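Local structure of periplasmic binding protein (Veillonella parvula, 4MO9) at residues A[22-27]-A[161-166]; A[26-31]-A[144-149]; A[186-191]-A[326-331]; A[231-236]-A[332-337]. The protein probably binds a solute, perhaps an iron-siderophore complex, in the periplasm and delivers it to an ABC transporter for uptake. All coordinates share one frame; numbering follows the deposited sequence.

How the contacts relate
Contacts 1 and 2 belong to one lobe and contacts 3 and 4 to the other. The first two have centres about 8 Å apart and share D26 and V27, so one N-terminal chain end meets both helix 154-168 and edge strand 143-147. Contacts 3 and 4 lie about 10 Å apart between centres, both use helix 324-334, and touch where L330 CB meets A231 CB at 3.7 Å. Helix 171-194, which follows helix 154-168, leads from the first lobe to contact 3, about 26 Å from contact 1 between centres. Trimethylamine oxide occupies a pocket lined by W45, A48, S73 and R78; the side chain of I147 in contact 2 lies about 12 Å from it.

Contact 1: A[22-27]-A[161-166]; sequences IEITDV and IEAIGK
The side chains of I22 and K166 lie alongside each other and run in opposite senses, with I22 CG2 3.6 Å from K166 CG. The methyl is anti to its own backbone N, which brings it against the aliphatic part of the lysine. At E23 it is the backbone that makes the contact: K166 NZ donates to E23 O over 2.8 Å. The C=O...donor angle of 164° puts the ammonium nearly along the C=O axis. K166 CG is anti to the backbone N (chi1 -170°), and the chain beyond it is fully extended, spanning the distance from the helix to the strand. I24 points the same way as I22 and uses two branches, CG1 beside K166 CG and CG2 against A163 CB at 3.8 Å. Strand 22-25 pairs with strand 31-34 in a small antiparallel hairpin, and here it lies along helix 154-168 of the first lobe of a TroA-like binding protein. The segment axes approach to 8.0 Å and run nearly antiparallel, at 162°. T25 contributes its carbonyl: T25 O rests 3.8 Å from A163 CB. A water lies between T25 O, at 2.7 Å, and E162 OE1, at 2.9 Å; it cannot serve every acceptor around it, and which ones it serves stays open. E162 also has K159 nearby as a weak, long ion pair. D26 CA lies 4.5 Å from A163 CB, while the D26 carboxylate leads away toward T28, R30 and the backbone N of Y146.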
loop_
_atom_site.group_PDB
_atom_site.type_symbol
_atom_site.label_atom_id
_atom_site.label_comp_id
_atom_site.label_asym_id
_atom_site.label_seq_id
_atom_site.Cartn_x
_atom_site.Cartn_y
_atom_site.Cartn_z
ATOM N N ILE A 22 11.005 19.913 19.239
ATOM C CA ILE A 22 10.639 19.783 17.833
ATOM C C ILE A 22 9.137 19.950 17.645
ATOM O O ILE A 22 8.339 19.221 18.247
ATOM C CB ILE A 22 11.052 18.412 17.289
ATOM C CG1 ILE A 22 12.540 18.161 17.566
ATOM C CG2 ILE A 22 10.732 18.311 15.800
ATOM C CD1 ILE A 22 12.978 16.726 17.307
ATOM N N GLU A 23 8.745 20.896 16.797
ATOM C CA GLU A 23 7.324 21.108 16.549
ATOM C C GLU A 23 6.939 20.482 15.219
ATOM O O GLU A 23 7.463 20.856 14.164
ATOM C CB GLU A 23 6.984 22.603 16.570
ATOM C CG GLU A 23 5.515 22.889 16.831
ATOM C CD GLU A 23 5.203 24.376 16.928
ATOM O OE1 GLU A 23 5.128 25.039 15.871
ATOM O OE2 GLU A 23 5.019 24.876 18.054
ATOM N N ILE A 24 6.024 19.520 15.279
ATOM C CA ILE A 24 5.586 18.778 14.107
ATOM C C ILE A 24 4.126 19.101 13.812
ATOM O O ILE A 24 3.305 19.193 14.732
ATOM C CB ILE A 24 5.737 17.268 14.349
ATOM C CG1 ILE A 24 7.218 16.923 14.539
ATOM C CG2 ILE A 24 5.154 16.471 13.188
ATOM C CD1 ILE A 24 7.457 15.878 15.594
ATOM N N THR A 25 3.809 19.304 12.539
ATOM C CA THR A 25 2.424 19.461 12.121
ATOM C C THR A 25 1.993 18.158 11.462
ATOM O O THR A 25 2.572 17.753 10.446
ATOM C CB THR A 25 2.279 20.623 11.120
ATOM O OG1 THR A 25 2.811 21.820 11.720
ATOM C CG2 THR A 25 0.817 20.856 10.785
ATOM N N ASP A 26 0.976 17.503 12.019
ATOM C CA ASP A 26 0.564 16.227 11.446
ATOM C C ASP A 26 -0.417 16.411 10.284
ATOM O O ASP A 26 -0.753 17.553 9.923
ATOM C CB ASP A 26 0.150 15.184 12.517
ATOM C CG ASP A 26 -1.283 15.342 13.032
ATOM O OD1 ASP A 26 -2.090 16.147 12.498
ATOM O OD2 ASP A 26 -1.630 14.615 13.995
ATOM N N VAL A 27 -0.840 15.307 9.680
ATOM C CA VAL A 27 -1.646 15.367 8.462
ATOM C C VAL A 27 -3.021 16.013 8.702
ATOM O O VAL A 27 -3.667 16.436 7.755
ATOM C CB VAL A 27 -1.781 13.956 7.833
ATOM C CG1 VAL A 27 -2.932 13.214 8.473
ATOM C CG2 VAL A 27 -1.980 14.032 6.316
ATOM N N ILE A 161 5.041 11.978 5.121
ATOM C CA ILE A 161 6.487 11.757 5.046
ATOM C C ILE A 161 7.229 12.815 5.868
ATOM O O ILE A 161 8.156 12.512 6.626
ATOM C CB ILE A 161 6.962 11.809 3.584
ATOM C CG1 ILE A 161 6.380 10.621 2.805
ATOM C CG2 ILE A 161 8.501 11.815 3.495
ATOM C CD1 ILE A 161 6.553 10.724 1.290
ATOM N N GLU A 162 6.823 14.064 5.710
ATOM C CA GLU A 162 7.490 15.174 6.380
ATOM C C GLU A 162 7.342 15.060 7.905
ATOM O O GLU A 162 8.318 15.273 8.651
ATOM C CB GLU A 162 6.922 16.485 5.821
ATOM C CG GLU A 162 7.187 17.759 6.603
ATOM C CD GLU A 162 6.324 18.901 6.077
ATOM O OE1 GLU A 162 5.748 19.645 6.899
ATOM O OE2 GLU A 162 6.202 19.023 4.833
ATOM N N ALA A 163 6.144 14.691 8.369
ATOM C CA ALA A 163 5.892 14.586 9.812
ATOM C C ALA A 163 6.703 13.451 10.471
ATOM O O ALA A 163 7.268 13.629 11.567
ATOM C CB ALA A 163 4.401 14.419 10.093
ATOM N N ILE A 164 6.757 12.299 9.808
ATOM C CA ILE A 164 7.499 11.154 10.327
ATOM C C ILE A 164 8.992 11.474 10.340
ATOM O O ILE A 164 9.691 11.192 11.325
ATOM C CB ILE A 164 7.239 9.878 9.506
ATOM C CG1 ILE A 164 5.754 9.501 9.563
ATOM C CG2 ILE A 164 8.100 8.727 10.028
ATOM C CD1 ILE A 164 5.372 8.312 8.683
ATOM N N GLY A 165 9.486 12.079 9.263
ATOM C CA GLY A 165 10.881 12.484 9.214
ATOM C C GLY A 165 11.258 13.484 10.298
ATOM O O GLY A 165 12.312 13.354 10.946
ATOM N N LYS A 166 10.420 14.498 10.504
ATOM C CA LYS A 166 10.756 15.524 11.484
ATOM C C LYS A 166 10.726 14.931 12.895
ATOM O O LYS A 166 11.561 15.273 13.743
ATOM C CB LYS A 166 9.818 16.732 11.365
ATOM C CG LYS A 166 10.267 17.931 12.206
ATOM C CD LYS A 166 9.508 19.194 11.826
ATOM C CE LYS A 166 10.128 20.418 12.492
ATOM N NZ LYS A 166 9.328 21.632 12.195
HETATM O O HOH W 1 4.371 17.607 8.466
#

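Contact 2: A[26-31]-A[144-149]; sequences DVTGRT and TIYIDY
D26 and V27 draw up to Y146 and I147 with CA atoms 5.5 and 5.2 Å apart, and V27 N donates to Y146 O (3.1 Å). The loop is a type I beta turn, D26 to G29, joining the strands of the N-terminal hairpin, and also an Asx turn, as D26 OD1 accepts from T28 N. Strand 143-147 is an outermost strand of the parallel sheet; I145 and I147 pair through their backbones with strand 118-122 and V123 just after it, whereas the loop takes the N and O of Y146.

D26 CG lies between its backbone N and carbonyl carbon (chi1 82°), which sets the carboxylate between turn and strand. OD1 receives T28 OG1, T28 N and R30 N. OD2 accepts from Y146 N at 2.8 Å and forms a salt bridge with R30 NH1 at 2.9 Å, the two donors reaching it from opposite faces of its plane. An alanine here would probably leave the R30 guanidinium without its charge mate, Y146 N without its acceptor and the turn free to loosen.

V27 CG1 packs on D148 CB at 3.9 Å. R30 CD meets the edge of the Y146 ring, and Y146 CE2 lies over one face of the guanidinium, the planes 65° apart. R30 NH1 also donates in plane to T144 O (2.9 Å), and R30 NH2 to a water that T144 N reaches at 2.8 Å.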
loop_
_atom_site.group_PDB
_atom_site.type_symbol
_atom_site.label_atom_id
_atom_site.label_comp_id
_atom_site.label_asym_id
_atom_site.label_seq_id
_atom_site.Cartn_x
_atom_site.Cartn_y
_atom_site.Cartn_z
ATOM N N ASP A 26 0.976 17.503 12.019
ATOM C CA ASP A 26 0.564 16.227 11.446
ATOM C C ASP A 26 -0.417 16.411 10.284
ATOM O O ASP A 26 -0.753 17.553 9.923
ATOM C CB ASP A 26 0.150 15.184 12.517
ATOM C CG ASP A 26 -1.283 15.342 13.032
ATOM O OD1 ASP A 26 -2.090 16.147 12.498
ATOM O OD2 ASP A 26 -1.630 14.615 13.995
ATOM N N VAL A 27 -0.840 15.307 9.680
ATOM C CA VAL A 27 -1.646 15.367 8.462
ATOM C C VAL A 27 -3.021 16.013 8.702
ATOM O O VAL A 27 -3.667 16.436 7.755
ATOM C CB VAL A 27 -1.781 13.956 7.833
ATOM C CG1 VAL A 27 -2.932 13.214 8.473
ATOM C CG2 VAL A 27 -1.980 14.032 6.316
ATOM N N THR A 28 -3.456 16.124 9.963
ATOM C CA THR A 28 -4.760 16.732 10.245
ATOM C C THR A 28 -4.614 18.186 10.685
ATOM O O THR A 28 -5.615 18.864 10.972
ATOM C CB THR A 28 -5.562 15.974 11.336
ATOM O OG1 THR A 28 -4.926 16.151 12.608
ATOM C CG2 THR A 28 -5.647 14.485 11.026
ATOM N N GLY A 29 -3.370 18.656 10.771
ATOM C CA GLY A 29 -3.122 20.018 11.203
ATOM C C GLY A 29 -2.803 20.158 12.676
ATOM O O GLY A 29 -2.698 21.290 13.174
ATOM N N ARG A 30 -2.641 19.040 13.389
ATOM C CA ARG A 30 -2.322 19.121 14.818
ATOM C C ARG A 30 -0.868 19.500 15.043
ATOM O O ARG A 30 0.046 18.958 14.393
ATOM C CB ARG A 30 -2.618 17.801 15.544
ATOM C CG ARG A 30 -4.091 17.433 15.543
ATOM C CD ARG A 30 -4.317 15.998 16.040
ATOM N NE ARG A 30 -3.903 15.772 17.427
ATOM C CZ ARG A 30 -2.783 15.146 17.783
ATOM N NH1 ARG A 30 -1.929 14.717 16.864
ATOM N NH2 ARG A 30 -2.511 14.949 19.062
ATOM N N THR A 31 -0.664 20.436 15.964
ATOM C CA THR A 31 0.672 20.831 16.362
ATOM C C THR A 31 1.159 19.934 17.498
ATOM O O THR A 31 0.653 19.986 18.629
ATOM C CB THR A 31 0.701 22.303 16.797
ATOM O OG1 THR A 31 0.329 23.129 15.680
ATOM C CG2 THR A 31 2.095 22.683 17.251
ATOM N N THR A 144 0.869 11.619 19.965
ATOM C CA THR A 144 0.197 11.011 18.815
ATOM C C THR A 144 0.485 11.864 17.575
ATOM O O THR A 144 0.385 13.106 17.630
ATOM C CB THR A 144 -1.327 10.972 19.036
ATOM O OG1 THR A 144 -1.639 10.108 20.143
ATOM C CG2 THR A 144 -2.047 10.494 17.785
ATOM N N ILE A 145 0.857 11.219 16.469
ATOM C CA ILE A 145 1.055 11.916 15.202
ATOM C C ILE A 145 0.226 11.236 14.116
ATOM O O ILE A 145 0.469 10.065 13.781
ATOM C CB ILE A 145 2.553 11.959 14.803
ATOM C CG1 ILE A 145 3.346 12.786 15.830
ATOM C CG2 ILE A 145 2.733 12.559 13.429
ATOM C CD1 ILE A 145 4.837 12.952 15.455
ATOM N N TYR A 146 -0.765 11.938 13.568
ATOM C CA TYR A 146 -1.615 11.313 12.526
ATOM C C TYR A 146 -0.967 11.394 11.152
ATOM O O TYR A 146 -0.377 12.415 10.803
ATOM C CB TYR A 146 -3.005 11.957 12.495
ATOM C CG TYR A 146 -3.793 11.676 13.757
ATOM C CD1 TYR A 146 -4.050 10.365 14.153
ATOM C CD2 TYR A 146 -4.271 12.709 14.550
ATOM C CE1 TYR A 146 -4.758 10.096 15.309
ATOM C CE2 TYR A 146 -4.980 12.448 15.712
ATOM C CZ TYR A 146 -5.219 11.137 16.079
ATOM O OH TYR A 146 -5.921 10.866 17.231
ATOM N N ILE A 147 -1.080 10.319 10.372
ATOM C CA ILE A 147 -0.542 10.276 9.018
ATOM C C ILE A 147 -1.649 9.719 8.110
ATOM O O ILE A 147 -2.648 9.181 8.603
ATOM C CB ILE A 147 0.705 9.371 8.938
ATOM C CG1 ILE A 147 0.331 7.921 9.275
ATOM C CG2 ILE A 147 1.815 9.873 9.883
ATOM C CD1 ILE A 147 1.454 6.915 9.007
ATOM N N ASP A 148 -1.499 9.837 6.794
ATOM C CA ASP A 148 -2.596 9.414 5.931
ATOM C C ASP A 148 -2.115 9.124 4.518
ATOM O O ASP A 148 -2.141 9.997 3.638
ATOM C CB ASP A 148 -3.735 10.452 5.912
ATOM C CG ASP A 148 -4.993 9.939 5.204
ATOM O OD1 ASP A 148 -5.078 8.728 4.877
ATOM O OD2 ASP A 148 -5.924 10.742 4.976
ATOM N N TYR A 149 -1.691 7.888 4.302
ATOM C CA TYR A 149 -1.378 7.425 2.962
ATOM C C TYR A 149 -2.628 6.897 2.258
ATOM O O TYR A 149 -2.621 6.717 1.030
ATOM C CB TYR A 149 -0.308 6.333 3.037
ATOM C CG TYR A 149 1.053 6.817 3.495
ATOM C CD1 TYR A 149 1.660 7.917 2.901
ATOM C CD2 TYR A 149 1.726 6.175 4.530
ATOM C CE1 TYR A 149 2.916 8.358 3.312
ATOM C CE2 TYR A 149 2.973 6.614 4.967
ATOM C CZ TYR A 149 3.564 7.703 4.345
ATOM O OH TYR A 149 4.803 8.127 4.762
HETATM O O HOH W 2 -0.368 13.985 20.930
#

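Contact 3: A[186-191]-A[326-331]; sequences TRVLDR and VFEYLA
V188 sits at the apolar centre, its CG1 against the methyl of A331 (3.6 Å to A331 CB) and its CG2 against E328 CG at 3.9 Å. CG1 is anti to the backbone N (chi1 170°), and that torsion sends it to A331 and to the carbonyl of F327, while CG2, on the N side, takes the stem of E328. The V188 side chain crosses that of E328 at about a right angle. V188 thus packs among F327, E328 and A331 of the facing helix, and its CA comes within 6.3 Å of E328 CA.

To one flank, L189 CD2 approaches F327 CE2 at 4.2 Å, obliquely to the ring. Y181 and V185 from the preceding turns of L189's own helix, and L227 of helix 224-230, also touch F327.

The two segments run roughly parallel, 36° apart, with axes 9.4 Å from each other at the closest. Helix 171-194 is the long helix between the two lobes, a hallmark of TroA-like binding proteins, and here its C-terminal part docks on helix 324-334 of the second lobe.

Polar groups border the other flank. E328 OE2 and R187 NH1 are too far apart for a salt bridge, but one water links them, accepting from R187 NH1 in the guanidinium plane and donating to E328 OE2 at 2.6 Å. The second carboxylate oxygen, OE1, is hydrogen-bonded to T347 OG1.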
loop_
_atom_site.group_PDB
_atom_site.type_symbol
_atom_site.label_atom_id
_atom_site.label_comp_id
_atom_site.label_asym_id
_atom_site.label_seq_id
_atom_site.Cartn_x
_atom_site.Cartn_y
_atom_site.Cartn_z
ATOM N N THR A 186 3.361 13.406 -9.764
ATOM C CA THR A 186 2.972 14.593 -10.533
ATOM C C THR A 186 3.122 14.400 -12.034
ATOM O O THR A 186 2.297 14.912 -12.795
ATOM C CB THR A 186 3.706 15.893 -10.091
ATOM O OG1 THR A 186 5.120 15.748 -10.297
ATOM C CG2 THR A 186 3.413 16.198 -8.623
ATOM N N ARG A 187 4.165 13.690 -12.475
ATOM C CA ARG A 187 4.317 13.382 -13.897
ATOM C C ARG A 187 3.078 12.631 -14.381
ATOM O O ARG A 187 2.496 12.977 -15.417
ATOM C CB ARG A 187 5.575 12.532 -14.162
ATOM C CG ARG A 187 5.789 12.161 -15.632
ATOM C CD ARG A 187 7.005 11.239 -15.847
ATOM N NE ARG A 187 8.275 11.929 -15.605
ATOM C CZ ARG A 187 9.008 11.798 -14.499
ATOM N NH1 ARG A 187 8.611 10.993 -13.513
ATOM N NH2 ARG A 187 10.145 12.482 -14.379
ATOM N N VAL A 188 2.673 11.617 -13.625
ATOM C CA VAL A 188 1.476 10.833 -13.950
ATOM C C VAL A 188 0.204 11.684 -13.964
ATOM O O VAL A 188 -0.518 11.713 -14.972
ATOM C CB VAL A 188 1.279 9.650 -12.974
ATOM C CG1 VAL A 188 -0.099 9.001 -13.180
ATOM C CG2 VAL A 188 2.390 8.610 -13.146
ATOM N N LEU A 189 -0.065 12.383 -12.864
ATOM C CA LEU A 189 -1.315 13.127 -12.733
ATOM C C LEU A 189 -1.408 14.270 -13.742
ATOM O O LEU A 189 -2.468 14.493 -14.329
ATOM C CB LEU A 189 -1.518 13.628 -11.297
ATOM C CG LEU A 189 -1.694 12.546 -10.229
ATOM C CD1 LEU A 189 -1.811 13.151 -8.848
ATOM C CD2 LEU A 189 -2.920 11.697 -10.528
ATOM N N ASP A 190 -0.305 14.985 -13.962
ATOM C CA ASP A 190 -0.290 16.045 -14.972
ATOM C C ASP A 190 -0.562 15.498 -16.361
ATOM O O ASP A 190 -1.382 16.041 -17.110
ATOM C CB ASP A 190 1.061 16.752 -15.023
ATOM C CG ASP A 190 1.048 17.943 -15.957
ATOM O OD1 ASP A 190 0.128 18.785 -15.829
ATOM O OD2 ASP A 190 1.937 18.041 -16.834
ATOM N N ARG A 191 0.152 14.441 -16.725
ATOM C CA ARG A 191 0.039 13.917 -18.082
ATOM C C ARG A 191 -1.366 13.358 -18.317
ATOM O O ARG A 191 -1.967 13.621 -19.355
ATOM C CB ARG A 191 1.135 12.883 -18.372
ATOM C CG ARG A 191 1.381 12.657 -19.868
ATOM C CD ARG A 191 2.574 11.728 -20.123
ATOM N NE ARG A 191 3.848 12.353 -19.761
ATOM C CZ ARG A 191 4.998 11.695 -19.617
ATOM N NH1 ARG A 191 5.042 10.381 -19.802
ATOM N NH2 ARG A 191 6.102 12.348 -19.287
ATOM N N VAL A 326 2.582 2.461 -8.123
ATOM C CA VAL A 326 1.238 2.024 -8.508
ATOM C C VAL A 326 0.604 3.055 -9.436
ATOM O O VAL A 326 -0.037 2.698 -10.430
ATOM C CB VAL A 326 0.333 1.829 -7.288
ATOM C CG1 VAL A 326 -1.064 1.429 -7.726
ATOM C CG2 VAL A 326 0.911 0.761 -6.369
ATOM N N PHE A 327 0.780 4.332 -9.109
ATOM C CA PHE A 327 0.298 5.414 -9.976
ATOM C C PHE A 327 0.885 5.242 -11.376
ATOM O O PHE A 327 0.170 5.339 -12.376
ATOM C CB PHE A 327 0.697 6.794 -9.410
ATOM C CG PHE A 327 -0.227 7.322 -8.339
ATOM C CD1 PHE A 327 -0.042 6.968 -7.006
ATOM C CD2 PHE A 327 -1.250 8.214 -8.655
ATOM C CE1 PHE A 327 -0.873 7.473 -6.004
ATOM C CE2 PHE A 327 -2.097 8.735 -7.650
ATOM C CZ PHE A 327 -1.900 8.364 -6.319
ATOM N N GLU A 328 2.186 4.968 -11.443
ATOM C CA GLU A 328 2.860 4.765 -12.725
ATOM C C GLU A 328 2.364 3.520 -13.458
ATOM O O GLU A 328 2.125 3.550 -14.670
ATOM C CB GLU A 328 4.370 4.672 -12.514
ATOM C CG GLU A 328 5.032 5.982 -12.073
ATOM C CD GLU A 328 6.540 5.854 -12.020
ATOM O OE1 GLU A 328 7.031 4.734 -11.730
ATOM O OE2 GLU A 328 7.242 6.855 -12.288
ATOM N N TYR A 329 2.199 2.424 -12.724
ATOM C CA TYR A 329 1.742 1.168 -13.343
ATOM C C TYR A 329 0.352 1.301 -13.942
ATOM O O TYR A 329 0.087 0.803 -15.037
ATOM C CB TYR A 329 1.740 0.032 -12.319
ATOM C CG TYR A 329 1.423 -1.312 -12.937
ATOM C CD1 TYR A 329 0.219 -1.960 -12.686
ATOM C CD2 TYR A 329 2.334 -1.928 -13.785
ATOM C CE1 TYR A 329 -0.063 -3.199 -13.259
ATOM C CE2 TYR A 329 2.062 -3.166 -14.365
ATOM C CZ TYR A 329 0.864 -3.793 -14.100
ATOM O OH TYR A 329 0.604 -5.023 -14.681
ATOM N N LEU A 330 -0.549 1.968 -13.228
ATOM C CA LEU A 330 -1.915 2.107 -13.726
ATOM C C LEU A 330 -1.942 2.994 -14.968
ATOM O O LEU A 330 -2.561 2.644 -15.965
ATOM C CB LEU A 330 -2.837 2.670 -12.645
ATOM C CG LEU A 330 -3.163 1.744 -11.476
ATOM C CD1 LEU A 330 -3.834 2.542 -10.364
ATOM C CD2 LEU A 330 -4.059 0.594 -11.935
ATOM N N ALA A 331 -1.253 4.131 -14.917
ATOM C CA ALA A 331 -1.252 5.069 -16.048
ATOM C C ALA A 331 -0.579 4.486 -17.284
ATOM O O ALA A 331 -1.061 4.653 -18.422
ATOM C CB ALA A 331 -0.583 6.374 -15.644
HETATM O O HOH W 3 6.399 9.116 -13.220
#

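Contact 4: A[231-236]-A[332-337]; sequences AGADVI and KTFYPE
Y335 OH donates to G232 O at 2.5 Å, a separation so unusually short that its exact length is doubtful. G232, with positive phi, is the C-prime residue of a Schellman motif that ends helix 224-230, with A233 N bonded to A228 O and G232 N to T229 O. Y335 is the first residue to leave helical angles after helix 324-334, so the contact joins two helix ends in the second lobe, just before strand 234-235 enters its mixed sheet. G232 CA lies at the edge of the Y335 ring, in its plane.

The F334 ring lies beside this turn. F334 CG is anti to the carbonyl carbon (chi1 -55°), which starts the side chain off toward A233. A233 CB stands over one face in a CH-pi contact, 3.5 Å from the centroid of the F334 ring and 18° off its normal, with F334 CE2 the nearest ring atom at 3.4 Å. A231 CB touches the same ring 4.0 Å from F334 CD2. I259 and M261 of strand 259-263 and P200 also meet the phenylalanine. An alanine in place of F334 would probably open a gap between the helix-ending turn and strand 259-263, depriving the A233 methyl of its aromatic face.

A231 O is buried with no polar partner in the model; it lies at the edges of both rings, in the plane of each, 3.6 Å from F334 CD2 and equally 3.6 Å from Y335 CE1.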
loop_
_atom_site.group_PDB
_atom_site.type_symbol
_atom_site.label_atom_id
_atom_site.label_comp_id
_atom_site.label_asym_id
_atom_site.label_seq_id
_atom_site.Cartn_x
_atom_site.Cartn_y
_atom_site.Cartn_z
ATOM N N ALA A 231 -5.779 7.712 -12.576
ATOM C CA ALA A 231 -4.845 7.360 -13.634
ATOM C C ALA A 231 -5.543 7.324 -14.993
ATOM O O ALA A 231 -4.954 6.880 -15.978
ATOM C CB ALA A 231 -4.202 6.006 -13.343
ATOM N N GLY A 232 -6.798 7.768 -15.051
ATOM C CA GLY A 232 -7.449 8.000 -16.329
ATOM C C GLY A 232 -8.244 6.835 -16.894
ATOM O O GLY A 232 -8.466 6.771 -18.111
ATOM N N ALA A 233 -8.689 5.920 -16.033
ATOM C CA ALA A 233 -9.520 4.805 -16.500
ATOM C C ALA A 233 -11.007 4.984 -16.181
ATOM O O ALA A 233 -11.378 5.731 -15.262
ATOM C CB ALA A 233 -9.021 3.494 -15.934
ATOM N N ASP A 234 -11.849 4.292 -16.943
ATOM C CA ASP A 234 -13.275 4.208 -16.648
ATOM C C ASP A 234 -13.550 2.897 -15.904
ATOM O O ASP A 234 -13.593 1.825 -16.515
ATOM C CB ASP A 234 -14.089 4.257 -17.949
ATOM C CG ASP A 234 -15.585 4.347 -17.705
ATOM O OD1 ASP A 234 -16.012 4.249 -16.535
ATOM O OD2 ASP A 234 -16.344 4.506 -18.690
ATOM N N VAL A 235 -13.725 2.981 -14.586
ATOM C CA VAL A 235 -13.959 1.794 -13.759
ATOM C C VAL A 235 -15.376 1.230 -13.970
ATOM O O VAL A 235 -16.358 1.834 -13.532
ATOM C CB VAL A 235 -13.728 2.118 -12.269
ATOM C CG1 VAL A 235 -13.945 0.886 -11.410
ATOM C CG2 VAL A 235 -12.316 2.672 -12.058
ATOM N N ILE A 236 -15.490 0.073 -14.626
ATOM C CA ILE A 236 -16.816 -0.424 -15.036
ATOM C C ILE A 236 -17.767 -0.671 -13.857
ATOM O O ILE A 236 -18.989 -0.689 -14.024
ATOM C CB ILE A 236 -16.743 -1.710 -15.918
ATOM C CG1 ILE A 236 -16.323 -2.938 -15.097
ATOM C CG2 ILE A 236 -15.834 -1.494 -17.139
ATOM C CD1 ILE A 236 -16.530 -4.276 -15.843
ATOM N N LYS A 332 0.538 3.799 -17.069
ATOM C CA LYS A 332 1.253 3.135 -18.164
ATOM C C LYS A 332 0.445 1.970 -18.751
ATOM O O LYS A 332 0.526 1.693 -19.957
ATOM C CB LYS A 332 2.635 2.664 -17.685
ATOM C CG LYS A 332 3.504 1.966 -18.728
ATOM C CD LYS A 332 4.856 1.591 -18.101
ATOM C CE LYS A 332 5.853 1.044 -19.113
ATOM N NZ LYS A 332 6.477 2.098 -19.963
ATOM N N THR A 333 -0.347 1.296 -17.914
ATOM C CA THR A 333 -1.176 0.175 -18.391
ATOM C C THR A 333 -2.323 0.703 -19.246
ATOM O O THR A 333 -2.617 0.172 -20.327
ATOM C CB THR A 333 -1.748 -0.631 -17.203
ATOM O OG1 THR A 333 -0.671 -1.267 -16.498
ATOM C CG2 THR A 333 -2.752 -1.694 -17.670
ATOM N N PHE A 334 -2.966 1.761 -18.757
ATOM C CA PHE A 334 -4.078 2.378 -19.468
ATOM C C PHE A 334 -3.631 3.137 -20.717
ATOM O O PHE A 334 -4.346 3.149 -21.712
ATOM C CB PHE A 334 -4.861 3.312 -18.540
ATOM C CG PHE A 334 -5.355 2.642 -17.284
ATOM C CD1 PHE A 334 -5.713 1.305 -17.298
ATOM C CD2 PHE A 334 -5.448 3.348 -16.082
ATOM C CE1 PHE A 334 -6.158 0.675 -16.146
ATOM C CE2 PHE A 334 -5.892 2.721 -14.924
ATOM C CZ PHE A 334 -6.251 1.374 -14.964
ATOM N N TYR A 335 -2.465 3.786 -20.652
ATOM C CA TYR A 335 -1.978 4.609 -21.769
ATOM C C TYR A 335 -0.506 4.337 -22.118
ATOM O O TYR A 335 0.359 5.190 -21.873
ATOM C CB TYR A 335 -2.163 6.097 -21.425
ATOM C CG TYR A 335 -3.597 6.491 -21.128
ATOM C CD1 TYR A 335 -4.048 6.606 -19.824
ATOM C CD2 TYR A 335 -4.502 6.746 -22.157
ATOM C CE1 TYR A 335 -5.357 6.964 -19.538
ATOM C CE2 TYR A 335 -5.820 7.111 -21.883
ATOM C CZ TYR A 335 -6.241 7.217 -20.571
ATOM O OH TYR A 335 -7.538 7.584 -20.271
ATOM N N PRO A 336 -0.224 3.151 -22.691
ATOM C CA PRO A 336 1.137 2.641 -22.916
ATOM C C PRO A 336 2.048 3.579 -23.707
ATOM O O PRO A 336 3.206 3.777 -23.321
ATOM C CB PRO A 336 0.899 1.351 -23.717
ATOM C CG PRO A 336 -0.454 0.898 -23.289
ATOM C CD PRO A 336 -1.252 2.160 -23.057
ATOM N N GLU A 337 1.538 4.140 -24.800
ATOM C CA GLU A 337 2.342 4.992 -25.668
ATOM C C GLU A 337 2.622 6.359 -25.049
ATOM O O GLU A 337 3.602 7.018 -25.409
ATOM C CB GLU A 337 1.671 5.150 -27.035
ATOM C CG GLU A 337 1.460 3.833 -27.772
ATOM C CD GLU A 337 2.756 3.239 -28.312
ATOM O OE1 GLU A 337 2.784 2.013 -28.570
ATOM O OE2 GLU A 337 3.740 3.997 -28.492
#